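Local structure of OsmC family protein (Rhodothermus marinus, 5CML) at residues 191-195 and 243-247; 49-54 and 237-242. The protein is a carboxyl esterase whose alpha/beta-hydrolase domain, the part described here, is fused in the whole protein to an OsmC domain and probably hydrolyses esters with a serine nucleophile. All coordinates share one frame. Residue numbers count along the deposited sequence, not the author numbering.

Contact 1 (191-195 and 243-247); sequences PLLLF and VLGAW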
loop_
_atom_site.group_PDB
_atom_site.type_symbol
_atom_site.label_atom_id
_atom_site.label_comp_id
_atom_site.label_asym_id
_atom_site.label_seq_id
_atom_site.Cartn_x
_atom_site.Cartn_y
_atom_site.Cartn_z
ATOM N N PRO A 191 -11.525 -5.945 -8.689
ATOM C CA PRO A 191 -12.251 -5.060 -7.771
ATOM C C PRO A 191 -11.321 -4.123 -6.993
ATOM O O PRO A 191 -10.235 -4.509 -6.531
ATOM C CB PRO A 191 -12.952 -6.037 -6.823
ATOM C CG PRO A 191 -13.064 -7.299 -7.569
ATOM C CD PRO A 191 -11.879 -7.359 -8.501
ATOM N N LEU A 192 -11.789 -2.888 -6.842
ATOM C CA LEU A 192 -11.051 -1.804 -6.208
ATOM C C LEU A 192 -11.843 -1.197 -5.057
ATOM O O LEU A 192 -13.038 -0.927 -5.199
ATOM C CB LEU A 192 -10.760 -0.714 -7.239
ATOM C CG LEU A 192 -10.131 0.586 -6.726
ATOM C CD1 LEU A 192 -8.740 0.346 -6.186
ATOM C CD2 LEU A 192 -10.111 1.661 -7.813
ATOM N N LEU A 193 -11.160 -0.949 -3.950
ATOM C CA LEU A 193 -11.734 -0.215 -2.816
ATOM C C LEU A 193 -10.805 0.931 -2.432
ATOM O O LEU A 193 -9.644 0.720 -2.073
ATOM C CB LEU A 193 -11.977 -1.162 -1.620
ATOM C CG LEU A 193 -12.385 -0.481 -0.310
ATOM C CD1 LEU A 193 -13.700 0.328 -0.476
ATOM C CD2 LEU A 193 -12.532 -1.515 0.812
ATOM N N LEU A 194 -11.307 2.153 -2.560
ATOM C CA LEU A 194 -10.570 3.349 -2.201
ATOM C C LEU A 194 -11.034 3.896 -0.865
ATOM O O LEU A 194 -12.217 4.176 -0.710
ATOM C CB LEU A 194 -10.789 4.442 -3.249
ATOM C CG LEU A 194 -10.388 4.102 -4.684
ATOM C CD1 LEU A 194 -11.080 5.056 -5.651
ATOM C CD2 LEU A 194 -8.881 4.190 -4.819
ATOM N N PHE A 195 -10.109 4.089 0.066
ATOM C CA PHE A 195 -10.371 4.827 1.299
ATOM C C PHE A 195 -9.716 6.180 1.208
ATOM O O PHE A 195 -8.569 6.264 0.769
ATOM C CB PHE A 195 -9.784 4.135 2.526
ATOM C CG PHE A 195 -10.394 2.806 2.876
ATOM C CD1 PHE A 195 -11.458 2.725 3.754
ATOM C CD2 PHE A 195 -9.842 1.625 2.396
ATOM C CE1 PHE A 195 -11.980 1.477 4.121
ATOM C CE2 PHE A 195 -10.359 0.401 2.754
ATOM C CZ PHE A 195 -11.433 0.331 3.621
ATOM N N VAL A 243 -13.431 -2.919 7.612
ATOM C CA VAL A 243 -14.180 -2.789 6.378
ATOM C C VAL A 243 -13.436 -3.459 5.229
ATOM O O VAL A 243 -14.031 -4.151 4.421
ATOM C CB VAL A 243 -14.446 -1.313 6.058
ATOM C CG1 VAL A 243 -15.057 -1.134 4.686
ATOM C CG2 VAL A 243 -15.386 -0.686 7.141
ATOM N N LEU A 244 -12.134 -3.232 5.167
ATOM C CA LEU A 244 -11.311 -3.802 4.099
ATOM C C LEU A 244 -11.408 -5.330 4.119
ATOM O O LEU A 244 -11.620 -5.973 3.079
ATOM C CB LEU A 244 -9.865 -3.303 4.244
ATOM C CG LEU A 244 -8.887 -3.372 3.076
ATOM C CD1 LEU A 244 -7.505 -2.940 3.574
ATOM C CD2 LEU A 244 -8.840 -4.699 2.489
ATOM N N GLY A 245 -11.274 -5.920 5.294
ATOM C CA GLY A 245 -11.324 -7.369 5.407
ATOM C C GLY A 245 -12.670 -7.926 4.979
ATOM O O GLY A 245 -12.753 -8.929 4.284
ATOM N N ALA A 246 -13.744 -7.267 5.399
ATOM C CA ALA A 246 -15.085 -7.720 5.042
ATOM C C ALA A 246 -15.325 -7.611 3.535
ATOM O O ALA A 246 -15.909 -8.496 2.909
ATOM C CB ALA A 246 -16.141 -6.908 5.834
ATOM N N TRP A 247 -14.883 -6.498 2.960
ATOM C CA TRP A 247 -15.051 -6.278 1.540
ATOM C C TRP A 247 -14.283 -7.293 0.706
ATOM O O TRP A 247 -14.814 -7.873 -0.222
ATOM C CB TRP A 247 -14.617 -4.864 1.187
ATOM C CG TRP A 247 -14.609 -4.578 -0.252
ATOM C CD1 TRP A 247 -15.681 -4.222 -1.029
ATOM C CD2 TRP A 247 -13.479 -4.627 -1.125
ATOM N NE1 TRP A 247 -15.282 -4.047 -2.336
ATOM C CE2 TRP A 247 -13.931 -4.276 -2.416
ATOM C CE3 TRP A 247 -12.124 -4.913 -0.936
ATOM C CZ2 TRP A 247 -13.077 -4.207 -3.509
ATOM C CZ3 TRP A 247 -11.273 -4.836 -2.031
ATOM C CH2 TRP A 247 -11.758 -4.497 -3.295
#
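Helix 234-252 packs on one face of the central sheet, and here its 243-247 turn runs almost antiparallel to strand 192-195: the axes make an angle of 169° and come within 10.4 Å. The most specific interaction is a CH-pi contact. Leu193 CB sits 3.5 Å from the centroid of the six-membered ring of Trp247 and only 2° off the ring normal, so the methylene rests squarely over the indole face. The same ring reaches the strand backbone, with Trp247 CH2 3.7 Å from Leu193 N and, at the ring edge, 3.6 Å from Pro191 O; no hydrogen bond joins the two segments. The remaining contacts are apolar. Pro191 CB touches Trp247 CZ2 at 3.8 Å, while at the other end of the strand segment Phe195 CZ packs against Leu244 CB at 4.0 Å and Val243 CG1 at 4.1 Å. Along the strand Leu193 and Phe195 point toward the helix and Leu192 away; Pro191, just before the strand, also points toward it. On the flanking strands, Leu244 and Trp247 also touch Ala129 and Ala127, and Trp247 reaches Ser220. This is the helix-on-sheet layering of the alpha/beta-hydrolase fold. With no directional polar bond between the segments, their fit rests on hydrophobic burial and on the fit of the Leu193 methylene against the indole face.

Contact 2 (49-54 and 237-242); sequences TISRAL and AAFVGE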
loop_
_atom_site.group_PDB
_atom_site.type_symbol
_atom_site.label_atom_id
_atom_site.label_comp_id
_atom_site.label_asym_id
_atom_site.label_seq_id
_atom_site.Cartn_x
_atom_site.Cartn_y
_atom_site.Cartn_z
ATOM N N THR A 49 -2.879 -1.851 13.923
ATOM C CA THR A 49 -4.315 -1.918 14.134
ATOM C C THR A 49 -5.033 -2.404 12.874
ATOM O O THR A 49 -5.942 -3.239 12.970
ATOM C CB THR A 49 -4.865 -0.552 14.593
ATOM O OG1 THR A 49 -4.258 -0.192 15.838
ATOM C CG2 THR A 49 -6.381 -0.580 14.794
ATOM N N ILE A 50 -4.621 -1.917 11.692
ATOM C CA ILE A 50 -5.229 -2.386 10.449
ATOM C C ILE A 50 -4.933 -3.870 10.272
ATOM O O ILE A 50 -5.821 -4.673 9.962
ATOM C CB ILE A 50 -4.712 -1.627 9.237
ATOM C CG1 ILE A 50 -5.215 -0.177 9.302
ATOM C CG2 ILE A 50 -5.141 -2.310 7.945
ATOM C CD1 ILE A 50 -4.518 0.764 8.313
ATOM N N SER A 51 -3.671 -4.225 10.461
ATOM C CA SER A 51 -3.248 -5.592 10.271
ATOM C C SER A 51 -3.972 -6.535 11.231
ATOM O O SER A 51 -4.406 -7.613 10.840
ATOM C CB SER A 51 -1.733 -5.697 10.438
ATOM O OG SER A 51 -1.298 -6.901 9.884
ATOM N N ARG A 52 -4.142 -6.107 12.474
ATOM C CA ARG A 52 -4.837 -6.912 13.468
ATOM C C ARG A 52 -6.313 -7.122 13.076
ATOM O O ARG A 52 -6.851 -8.207 13.218
ATOM C CB ARG A 52 -4.709 -6.261 14.836
ATOM C CG ARG A 52 -5.186 -7.117 15.897
ATOM C CD ARG A 52 -4.743 -6.645 17.255
ATOM N NE ARG A 52 -5.226 -5.314 17.584
ATOM C CZ ARG A 52 -4.458 -4.235 17.724
ATOM N NH1 ARG A 52 -3.137 -4.306 17.586
ATOM N NH2 ARG A 52 -5.013 -3.074 18.022
ATOM N N ALA A 53 -6.960 -6.104 12.516
ATOM C CA ALA A 53 -8.325 -6.293 12.070
ATOM C C ALA A 53 -8.404 -7.365 10.989
ATOM O O ALA A 53 -9.345 -8.155 10.954
ATOM C CB ALA A 53 -8.912 -4.955 11.554
ATOM N N LEU A 54 -7.420 -7.375 10.090
ATOM C CA LEU A 54 -7.384 -8.359 9.015
ATOM C C LEU A 54 -7.094 -9.766 9.555
ATOM O O LEU A 54 -7.759 -10.726 9.166
ATOM C CB LEU A 54 -6.346 -7.949 7.969
ATOM C CG LEU A 54 -6.701 -6.648 7.237
ATOM C CD1 LEU A 54 -5.561 -6.194 6.353
ATOM C CD2 LEU A 54 -7.944 -6.816 6.402
ATOM N N ALA A 237 -8.042 3.681 11.997
ATOM C CA ALA A 237 -7.276 2.529 11.514
ATOM C C ALA A 237 -8.073 1.214 11.682
ATOM O O ALA A 237 -8.091 0.374 10.787
ATOM C CB ALA A 237 -5.928 2.433 12.247
ATOM N N ALA A 238 -8.756 1.047 12.810
ATOM C CA ALA A 238 -9.545 -0.166 13.030
ATOM C C ALA A 238 -10.685 -0.289 12.024
ATOM O O ALA A 238 -10.987 -1.364 11.533
ATOM C CB ALA A 238 -10.106 -0.191 14.463
ATOM N N PHE A 239 -11.329 0.838 11.773
ATOM C CA PHE A 239 -12.399 0.977 10.789
ATOM C C PHE A 239 -11.914 0.540 9.398
ATOM O O PHE A 239 -12.549 -0.277 8.731
ATOM C CB PHE A 239 -12.841 2.440 10.828
ATOM C CG PHE A 239 -13.780 2.879 9.739
ATOM C CD1 PHE A 239 -15.049 2.333 9.610
ATOM C CD2 PHE A 239 -13.435 3.942 8.924
ATOM C CE1 PHE A 239 -15.950 2.828 8.669
ATOM C CE2 PHE A 239 -14.330 4.431 7.966
ATOM C CZ PHE A 239 -15.583 3.869 7.838
ATOM N N VAL A 240 -10.772 1.069 8.981
ATOM C CA VAL A 240 -10.219 0.717 7.677
ATOM C C VAL A 240 -9.974 -0.790 7.607
ATOM O O VAL A 240 -10.419 -1.450 6.677
ATOM C CB VAL A 240 -8.920 1.490 7.379
ATOM C CG1 VAL A 240 -8.218 0.936 6.116
ATOM C CG2 VAL A 240 -9.227 2.961 7.183
ATOM N N GLY A 241 -9.317 -1.340 8.612
ATOM C CA GLY A 241 -8.991 -2.761 8.607
ATOM C C GLY A 241 -10.230 -3.661 8.578
ATOM O O GLY A 241 -10.281 -4.628 7.832
ATOM N N GLU A 242 -11.246 -3.325 9.369
ATOM C CA GLU A 242 -12.454 -4.163 9.471
ATOM C C GLU A 242 -13.266 -4.111 8.172
ATOM O O GLU A 242 -13.729 -5.133 7.672
ATOM C CB GLU A 242 -13.319 -3.743 10.688
ATOM C CG GLU A 242 -12.624 -4.011 12.008
ATOM C CD GLU A 242 -13.444 -3.682 13.233
ATOM O OE1 GLU A 242 -14.634 -3.322 13.102
ATOM O OE2 GLU A 242 -12.905 -3.837 14.353
#
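Ile50, Gly241 and Ala53 bury the most surface where helices 45-56 and 234-252 pack side by side, their short segments crossing at -35° with axes 7.5 Å apart. Gly241 makes this closeness possible: its CA lies 4.2 Å from Ile50 CA, and a beta carbon modelled at this position would point toward helix 45-56 and clash with Ala53 CB and Ile50 O. Ala53 takes up the room so left, its CB meeting Gly241 C at 3.5 Å and Glu242 N at 3.6 Å. Ile50 spreads over the other helix, with CG2 3.9 Å from Gly241 CA, CG1 3.3 Å from Ala237 O and 4.0 Å from Ala237 CB, and CD1 4.3 Å from Val240 CG1. One turn before Ala53, Thr49 adds its methyl, CG2 lying 3.8 Å from Ala238 CB, while its hydroxyl bonds to Lys45 O within its own helix. Ser51 and Leu54 touch strand 59-65, which seats helix 45-56 on the central sheet of the alpha/beta-hydrolase domain; helix 234-252 packs on the same sheet through contact 1. With Gly241 and Ala53 at the crossing, the backbone of one helix lies directly against side chains of the other, a closeness that bulkier residues there would prevent.

In the fold
Both contacts draw on helix 234-252, using successive turns: residues 237-242 meet a neighbouring helix in contact 2, and residues 243-247 meet a sheet strand in contact 1. Their centres are 11 Å apart and they touch directly, Leu54 CD2 lying 3.6 Å from Gly245 CA and Phe195 CZ 3.7 Å from Val240 O. Contact 2 is the more buried, though Glu242 is exposed at its margin; contact 1 is partly buried. Side-chain size goes with the spacing: large side chains fill the 10.4 Å between helix and strand axes, whereas glycine and alanine let the two helix axes come to 7.5 Å. Together the contacts tie the C-terminal helix into one layer over the sheet.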